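Local coordinates for protein cystatin-F (Homo sapiens, PDB 2CH9) that inhibits papain-like cysteine proteases, papain and cathepsin L among them, and is secreted as a disulfide-linked homodimer that may act in immune regulation, at residues A[21-24]-A[25-29]; A[33-36]-A[37-41]; A[92-96]-A[97-101]. All coordinates share one frame; numbering follows the deposited sequence.

Contact 1 of 3, residues A[21-24]-A[25-29]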
loop_
_atom_site.group_PDB
_atom_site.type_symbol
_atom_site.label_atom_id
_atom_site.label_comp_id
_atom_site.label_asym_id
_atom_site.label_seq_id
_atom_site.Cartn_x
_atom_site.Cartn_y
_atom_site.Cartn_z
ATOM N N LYS A 21 -1.662 5.730 -8.686
ATOM C CA LYS A 21 -1.219 6.317 -9.973
ATOM C C LYS A 21 0.043 7.132 -9.743
ATOM O O LYS A 21 0.221 7.740 -8.708
ATOM C CB LYS A 21 -2.261 7.277 -10.588
ATOM C CG LYS A 21 -3.753 6.944 -10.455
ATOM C CD LYS A 21 -4.211 5.764 -11.320
ATOM C CE LYS A 21 -5.625 6.006 -11.839
ATOM N NZ LYS A 21 -6.619 6.254 -10.757
ATOM N N THR A 22 0.912 7.149 -10.738
ATOM C CA THR A 22 2.075 8.015 -10.725
ATOM C C THR A 22 1.676 9.477 -10.480
ATOM O O THR A 22 0.666 9.972 -11.006
ATOM C CB THR A 22 2.876 7.884 -12.053
ATOM O OG1 THR A 22 4.118 8.576 -11.931
ATOM C CG2 THR A 22 2.105 8.468 -13.261
ATOM N N ILE A 23 2.488 10.164 -9.692
ATOM C CA ILE A 23 2.325 11.595 -9.481
ATOM C C ILE A 23 3.712 12.231 -9.462
ATOM O O ILE A 23 4.674 11.573 -9.061
ATOM C CB ILE A 23 1.487 11.879 -8.194
ATOM C CG1 ILE A 23 1.089 13.368 -8.103
ATOM C CG2 ILE A 23 2.188 11.329 -6.925
ATOM C CD1 ILE A 23 0.125 13.660 -6.944
ATOM N N LYS A 24 3.819 13.478 -9.943
ATOM C CA LYS A 24 5.090 14.207 -9.984
ATOM C C LYS A 24 5.681 14.349 -8.591
ATOM O O LYS A 24 4.950 14.577 -7.624
ATOM C CB LYS A 24 4.917 15.600 -10.622
ATOM C CG LYS A 24 4.302 15.585 -12.023
ATOM C CD LYS A 24 4.579 16.887 -12.791
ATOM C CE LYS A 24 3.480 17.197 -13.815
ATOM N NZ LYS A 24 2.950 15.983 -14.523
ATOM N N THR A 25 7.003 14.240 -8.489
ATOM C CA THR A 25 7.666 14.217 -7.170
ATOM C C THR A 25 7.819 15.634 -6.576
ATOM O O THR A 25 8.264 15.796 -5.440
ATOM C CB THR A 25 9.036 13.486 -7.233
ATOM O OG1 THR A 25 9.880 14.149 -8.183
ATOM C CG2 THR A 25 8.868 12.026 -7.678
ATOM N N ASN A 26 7.451 16.652 -7.350
ATOM C CA ASN A 26 7.407 18.032 -6.853
ATOM C C ASN A 26 5.983 18.576 -6.637
ATOM O O ASN A 26 5.804 19.775 -6.399
ATOM C CB ASN A 26 8.242 18.985 -7.735
ATOM C CG ASN A 26 7.627 19.219 -9.117
ATOM O OD1 ASN A 26 6.664 18.555 -9.520
ATOM N ND2 ASN A 26 8.191 20.178 -9.850
ATOM N N ASP A 27 4.986 17.694 -6.718
ATOM C CA ASP A 27 3.599 18.051 -6.431
ATOM C C ASP A 27 3.510 18.535 -4.979
ATOM O O ASP A 27 4.062 17.895 -4.086
ATOM C CB ASP A 27 2.688 16.848 -6.660
ATOM C CG ASP A 27 1.266 17.084 -6.185
ATOM O OD1 ASP A 27 0.441 17.598 -6.969
ATOM O OD2 ASP A 27 0.959 16.720 -5.030
ATOM N N PRO A 28 2.849 19.687 -4.748
ATOM C CA PRO A 28 2.797 20.229 -3.391
ATOM C C PRO A 28 2.279 19.220 -2.357
ATOM O O PRO A 28 2.815 19.166 -1.257
ATOM C CB PRO A 28 1.875 21.450 -3.531
ATOM C CG PRO A 28 1.993 21.852 -4.982
ATOM C CD PRO A 28 2.141 20.548 -5.722
ATOM N N GLY A 29 1.290 18.403 -2.721
ATOM C CA GLY A 29 0.803 17.338 -1.842
ATOM C C GLY A 29 1.856 16.273 -1.553
ATOM O O GLY A 29 1.995 15.805 -0.409
#
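Ile23 and Asp27, four residues apart, meet over the turn that carries the chain from a short edge strand into the helix. The side chain of Asp27 starts with its CB against the backbone, 3.3 Å from Lys24 O, and 4.1 Å from Ile23 CG1. Its CG lies 3.7 Å from Ile23 CD1, so the methyl end of the isoleucine sits against the carboxylate carbon. At the tip, OD2 is also 3.7 Å from that methyl and OD1 4.0 Å from it, so Ile23 CD1 faces the whole carboxylate. Opposite that methyl, Gly29 N gives OD2 a weak, bent bond of 2.9 Å; Val30 N also bonds to OD2. Asp27 holds CG anti to its backbone N (chi1 171°), the turn of the side chain that brings OD2 to these amides. At the backbone, Asp27 N bonds to Lys24 O at 3.2 Å, a fairly straight N-H that arrives from above the carbonyl plane and closes a type I beta turn. Ile23 also packs on Ala59 and Val61 of strand 49-63, which ties the turn to the sheet. Asp27 is thus the N-cap of helix 28-44, which lies across the antiparallel sheet in the cystatin fold.

Contact 2 of 3, residues A[33-36]-A[37-41]. With NAG (2-acetamido-2-deoxy-beta-D-glucopyranose), chain B.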
loop_
_atom_site.group_PDB
_atom_site.type_symbol
_atom_site.label_atom_id
_atom_site.label_comp_id
_atom_site.label_asym_id
_atom_site.label_seq_id
_atom_site.Cartn_x
_atom_site.Cartn_y
_atom_site.Cartn_z
ATOM N N ALA A 33 3.551 15.385 2.045
ATOM C CA ALA A 33 3.543 13.998 2.516
ATOM C C ALA A 33 4.950 13.531 2.924
ATOM O O ALA A 33 5.118 12.832 3.932
ATOM C CB ALA A 33 2.918 13.072 1.458
ATOM N N ALA A 34 5.957 13.932 2.152
ATOM C CA ALA A 34 7.352 13.631 2.475
ATOM C C ALA A 34 7.797 14.306 3.777
ATOM O O ALA A 34 8.602 13.739 4.518
ATOM C CB ALA A 34 8.266 14.036 1.330
ATOM N N ARG A 35 7.281 15.507 4.045
ATOM C CA ARG A 35 7.507 16.172 5.336
ATOM C C ARG A 35 6.869 15.402 6.491
ATOM O O ARG A 35 7.497 15.217 7.541
ATOM C CB ARG A 35 7.005 17.629 5.315
ATOM C CG ARG A 35 7.119 18.376 6.651
ATOM C CD ARG A 35 8.565 18.402 7.222
ATOM N NE ARG A 35 9.520 18.994 6.289
ATOM C CZ ARG A 35 9.696 20.303 6.100
ATOM N NH1 ARG A 35 8.995 21.197 6.789
ATOM N NH2 ARG A 35 10.585 20.718 5.205
ATOM N N TYR A 36 5.625 14.961 6.320
ATOM C CA TYR A 36 5.013 14.101 7.341
ATOM C C TYR A 36 5.849 12.854 7.637
ATOM O O TYR A 36 6.000 12.453 8.799
ATOM C CB TYR A 36 3.616 13.680 6.939
ATOM C CG TYR A 36 2.638 14.806 6.930
ATOM C CD1 TYR A 36 2.634 15.765 7.948
ATOM C CD2 TYR A 36 1.674 14.895 5.932
ATOM C CE1 TYR A 36 1.699 16.809 7.940
ATOM C CE2 TYR A 36 0.749 15.927 5.911
ATOM C CZ TYR A 36 0.763 16.869 6.914
ATOM O OH TYR A 36 -0.165 17.873 6.885
ATOM N N SER A 37 6.399 12.255 6.579
ATOM C CA SER A 37 7.185 11.023 6.709
ATOM C C SER A 37 8.404 11.232 7.596
ATOM O O SER A 37 8.658 10.446 8.521
ATOM C CB SER A 37 7.630 10.538 5.332
ATOM O OG SER A 37 6.499 10.248 4.555
ATOM N N VAL A 38 9.151 12.306 7.329
ATOM C CA VAL A 38 10.364 12.556 8.101
ATOM C C VAL A 38 10.063 12.987 9.539
ATOM O O VAL A 38 10.840 12.707 10.454
ATOM C CB VAL A 38 11.337 13.497 7.388
ATOM C CG1 VAL A 38 10.874 14.968 7.477
ATOM C CG2 VAL A 38 12.744 13.283 7.955
ATOM N N GLU A 39 8.908 13.619 9.730
ATOM C CA GLU A 39 8.423 13.958 11.061
ATOM C C GLU A 39 8.016 12.712 11.854
ATOM O O GLU A 39 8.262 12.641 13.055
ATOM C CB GLU A 39 7.274 14.973 10.973
ATOM C CG GLU A 39 7.724 16.324 10.437
ATOM C CD GLU A 39 6.610 17.342 10.378
ATOM O OE1 GLU A 39 5.423 16.939 10.327
ATOM O OE2 GLU A 39 6.923 18.552 10.384
ATOM N N LYS A 40 7.413 11.730 11.178
ATOM C CA LYS A 40 7.173 10.413 11.777
ATOM C C LYS A 40 8.507 9.773 12.163
ATOM O O LYS A 40 8.622 9.205 13.245
ATOM C CB LYS A 40 6.390 9.500 10.831
ATOM C CG LYS A 40 6.145 8.080 11.341
ATOM C CD LYS A 40 5.025 8.072 12.364
ATOM C CE LYS A 40 4.524 6.661 12.635
ATOM N NZ LYS A 40 3.132 6.735 13.195
ATOM N N PHE A 41 9.512 9.897 11.292
ATOM C CA PHE A 41 10.865 9.395 11.575
ATOM C C PHE A 41 11.459 10.056 12.814
ATOM O O PHE A 41 11.973 9.365 13.696
ATOM C CB PHE A 41 11.814 9.604 10.376
ATOM C CG PHE A 41 13.184 9.000 10.578
ATOM C CD1 PHE A 41 13.436 7.676 10.220
ATOM C CD2 PHE A 41 14.218 9.746 11.134
ATOM C CE1 PHE A 41 14.693 7.101 10.403
ATOM C CE2 PHE A 41 15.481 9.183 11.338
ATOM C CZ PHE A 41 15.723 7.857 10.968
HETATM C C1 NAG B . 5.594 9.407 18.702
HETATM C C2 NAG B . 4.341 8.566 18.438
HETATM C C3 NAG B . 3.615 8.278 19.755
HETATM C C4 NAG B . 4.561 7.655 20.776
HETATM C C5 NAG B . 5.935 8.321 20.854
HETATM C C6 NAG B . 6.768 7.148 21.321
HETATM C C7 NAG B . 3.337 8.886 16.202
HETATM C C8 NAG B . 2.138 9.444 15.483
HETATM N N2 NAG B . 3.440 9.214 17.492
HETATM O O3 NAG B . 2.580 7.350 19.522
HETATM O O4 NAG B . 3.965 7.550 22.065
HETATM O O5 NAG B . 6.451 8.700 19.583
HETATM O O6 NAG B . 7.721 7.377 22.330
HETATM O O7 NAG B . 4.153 8.175 15.610
HETATM O O HOH W 1 7.189 20.997 9.040
#
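Arg35 and Glu39 stand one turn apart on helix 28-44, the long helix that the cystatin fold wraps its antiparallel sheet around. Their contact is not a direct salt bridge: Arg35 NE and Glu39 OE2 are 4.9 Å apart, and the carboxylate oxygen rests instead on the aliphatic part of the arginine, 3.6 Å from its CD. The guanidinium and carboxylate planes are turned 48° from each other. A water bridges the two groups, accepting from Arg35 NH1 at its edge and donating to Glu39 OE2. Glu39 OE1, meanwhile, comes to the edge of the Tyr36 ring, 3.8 Å from CD1.

Beneath these side chains runs the i to i+4 ladder of backbone bonds, from Ser37 N to Ala33 O through Lys40 N to Tyr36 O. Ala33 O is gripped twice, because Ser37 OG also donates to it at 3.0 Å, and the two donors reach the oxygen from opposite faces of its carbonyl plane. That hydroxyl lies beside the backbone N of its own residue (chi1 -62°), turned back along the helix, and is bonded also to Ser107 OG.

Farther out, the guanidinium of Arg35 forms salt bridges to Asp89 through NH1 and to Glu53 through NH2; its charge is thus met by Asp89 and Glu53, with Glu39 reached through the water. Tyr36 stacks on Phe118, while Val38 packs on Phe51 and Ile75, and Phe41 reaches Leu11 of the second subunit. At the glycan side, Lys40, bent at chi2, carries its end away from the helix, and its NZ donates to O7 of an N-acetylglucosamine at 3.0 Å.

Contact 3 of 3, residues A[92-96]-A[97-101]. With ZN (zinc ion), chain H; NAG (2-acetamido-2-deoxy-beta-D-glucopyranose), chain C.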
loop_
_atom_site.group_PDB
_atom_site.type_symbol
_atom_site.label_atom_id
_atom_site.label_comp_id
_atom_site.label_asym_id
_atom_site.label_seq_id
_atom_site.Cartn_x
_atom_site.Cartn_y
_atom_site.Cartn_z
ATOM N N ASP A 92 19.066 23.307 7.932
ATOM C CA ASP A 92 19.927 22.895 6.816
ATOM C C ASP A 92 20.629 21.568 7.159
ATOM O O ASP A 92 20.748 21.205 8.329
ATOM C CB ASP A 92 20.952 23.997 6.482
ATOM C CG ASP A 92 20.302 25.286 5.925
ATOM O OD1 ASP A 92 19.412 25.235 5.043
ATOM O OD2 ASP A 92 20.714 26.385 6.352
ATOM N N PHE A 93 21.091 20.845 6.143
ATOM C CA PHE A 93 21.725 19.545 6.378
ATOM C C PHE A 93 23.144 19.650 6.950
ATOM O O PHE A 93 23.849 20.636 6.720
ATOM C CB PHE A 93 21.701 18.678 5.115
ATOM C CG PHE A 93 20.317 18.312 4.662
ATOM C CD1 PHE A 93 19.586 17.340 5.332
ATOM C CD2 PHE A 93 19.740 18.946 3.568
ATOM C CE1 PHE A 93 18.299 17.004 4.916
ATOM C CE2 PHE A 93 18.453 18.620 3.148
ATOM C CZ PHE A 93 17.733 17.654 3.823
ATOM N N GLN A 94 23.542 18.623 7.702
ATOM C CA GLN A 94 24.883 18.524 8.272
ATOM C C GLN A 94 25.964 18.705 7.216
ATOM O O GLN A 94 25.881 18.130 6.128
ATOM C CB GLN A 94 25.072 17.173 8.960
ATOM C CG GLN A 94 24.375 17.038 10.302
ATOM C CD GLN A 94 25.084 17.780 11.430
ATOM O OE1 GLN A 94 26.259 18.139 11.320
ATOM N NE2 GLN A 94 24.367 18.000 12.528
ATOM N N THR A 95 26.962 19.518 7.550
ATOM C CA THR A 95 28.137 19.749 6.710
ATOM C C THR A 95 29.253 18.794 7.152
ATOM O O THR A 95 29.838 18.084 6.324
ATOM C CB THR A 95 28.602 21.228 6.811
ATOM O OG1 THR A 95 27.547 22.092 6.367
ATOM C CG2 THR A 95 29.859 21.488 5.974
ATOM N N ASN A 96 29.527 18.796 8.462
ATOM C CA ASN A 96 30.447 17.867 9.128
ATOM C C ASN A 96 30.290 16.440 8.597
ATOM O O ASN A 96 29.228 15.831 8.753
ATOM C CB ASN A 96 30.178 17.902 10.643
ATOM C CG ASN A 96 31.362 17.426 11.479
ATOM O OD1 ASN A 96 32.105 16.525 11.078
ATOM N ND2 ASN A 96 31.532 18.043 12.663
ATOM N N HIS A 97 31.343 15.918 7.962
ATOM C CA HIS A 97 31.285 14.586 7.339
ATOM C C HIS A 97 31.019 13.469 8.351
ATOM O O HIS A 97 30.369 12.473 8.018
ATOM C CB HIS A 97 32.549 14.282 6.520
ATOM C CG HIS A 97 32.463 13.009 5.728
ATOM N ND1 HIS A 97 33.183 11.877 6.053
ATOM C CD2 HIS A 97 31.726 12.684 4.638
ATOM C CE1 HIS A 97 32.902 10.914 5.192
ATOM N NE2 HIS A 97 32.019 11.377 4.324
ATOM N N THR A 98 31.508 13.644 9.580
ATOM C CA THR A 98 31.276 12.658 10.636
ATOM C C THR A 98 29.833 12.667 11.146
ATOM O O THR A 98 29.408 11.739 11.839
ATOM C CB THR A 98 32.262 12.815 11.815
ATOM O OG1 THR A 98 32.373 11.565 12.506
ATOM C CG2 THR A 98 31.793 13.874 12.790
ATOM N N LEU A 99 29.082 13.709 10.797
ATOM C CA LEU A 99 27.695 13.820 11.232
ATOM C C LEU A 99 26.698 13.668 10.081
ATOM O O LEU A 99 25.499 13.519 10.315
ATOM C CB LEU A 99 27.471 15.124 12.016
ATOM C CG LEU A 99 28.230 15.265 13.346
ATOM C CD1 LEU A 99 28.110 16.678 13.903
ATOM C CD2 LEU A 99 27.772 14.231 14.380
ATOM N N LYS A 100 27.198 13.707 8.846
ATOM C CA LYS A 100 26.378 13.433 7.663
ATOM C C LYS A 100 25.817 12.015 7.712
ATOM O O LYS A 100 26.574 11.045 7.807
ATOM C CB LYS A 100 27.194 13.593 6.377
ATOM C CG LYS A 100 27.176 14.977 5.742
ATOM C CD LYS A 100 27.277 14.855 4.212
ATOM C CE LYS A 100 27.619 16.186 3.537
ATOM N NZ LYS A 100 29.072 16.539 3.630
ATOM N N GLN A 101 24.493 11.902 7.660
ATOM C CA GLN A 101 23.825 10.605 7.574
ATOM C C GLN A 101 22.571 10.696 6.714
ATOM O O GLN A 101 21.722 11.567 6.931
ATOM C CB GLN A 101 23.487 10.051 8.962
ATOM C CG GLN A 101 22.684 8.760 8.910
ATOM C CD GLN A 101 22.815 7.915 10.160
ATOM O OE1 GLN A 101 21.813 7.553 10.786
ATOM N NE2 GLN A 101 24.051 7.585 10.529
HETATM ZN ZN ZN H . 19.577 27.241 4.933
HETATM C C1 NAG C . 32.470 17.410 13.574
HETATM C C2 NAG C . 33.533 18.392 14.091
HETATM C C3 NAG C . 34.490 17.721 15.080
HETATM C C4 NAG C . 33.744 16.973 16.185
HETATM C C5 NAG C . 32.615 16.101 15.605
HETATM C C6 NAG C . 31.727 15.506 16.702
HETATM C C7 NAG C . 34.013 20.166 12.482
HETATM C C8 NAG C . 35.016 20.743 11.520
HETATM N N2 NAG C . 34.298 18.970 12.997
HETATM O O3 NAG C . 35.335 18.692 15.660
HETATM O O4 NAG C . 34.673 16.188 16.911
HETATM O O5 NAG C . 31.800 16.827 14.684
HETATM O O6 NAG C . 30.739 16.429 17.119
HETATM O O7 NAG C . 32.983 20.784 12.760
HETATM O O HOH W 2 17.479 26.632 4.624
#
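An N-glycosylation sequon, Asn96-His97-Thr98, forms the tight bend of this loop, with Gln94 and Leu99 packed together across its base. Asn96 ND2 is joined covalently to C1 of an N-acetylglucosamine. The amide oxygen faces Thr98: OD1 accepts a weak bond from Thr98 N at 3.3 Å and lies 3.2 Å from Thr98 CG2, the two side chains running side by side in the same direction. Holding CG anti to the backbone N (chi1 -158°) brings OD1 beside Thr98 N and CG2. The bend itself is held at Asn96 O, which takes two backbone donors, Leu99 N from above the carbonyl plane and Lys100 N nearly along the C=O axis, each at 2.9 Å. Lys100 folds back over the loop, with CG 3.4 Å from Gln94 O and NZ donating to Thr95 O at 3.2 Å. Inside, the Gln94 chain, bent at chi2, lays OE1 3.3 Å from Leu99 CB, a van der Waals contact, while NE2 donates to Thr78 O. Replacing Gln94 by an alanine removes the amide that packs on Leu99 CB and is likely to leave Thr78 O without this donor. At the start of the loop, Asp92 binds a zinc ion through both carboxylate oxygens, with a water as a further ligand. These residues belong to the loop connecting strands 67-78 and 102-112; backbone bonds from Gln94 and Gln101 to Arg77 tie both of its arms to the end of strand 67-78, and Phe93 packs on Lys52 and Ser54 of strand 49-63.

How the contacts relate
The contacts follow one another along the chain within a single cystatin domain. Contact 1 leads from edge strand 21-22 into helix 28-44, and contact 2 continues on the same helix, their centres about 15 Å apart. Contact 3 comes later, in the loop joining strands 67-78 and 102-112; its centre lies about 19 Å from that of contact 2 and about 28 Å from that of contact 1. Contacts 2 and 3 do not touch, their nearest atoms being about 6 Å apart, yet both pack on strand 49-63, as does contact 1. Contacts 1 and 2 set the helix against the sheet, while contact 3 carries a glycan at the periphery, all away from the reactive site.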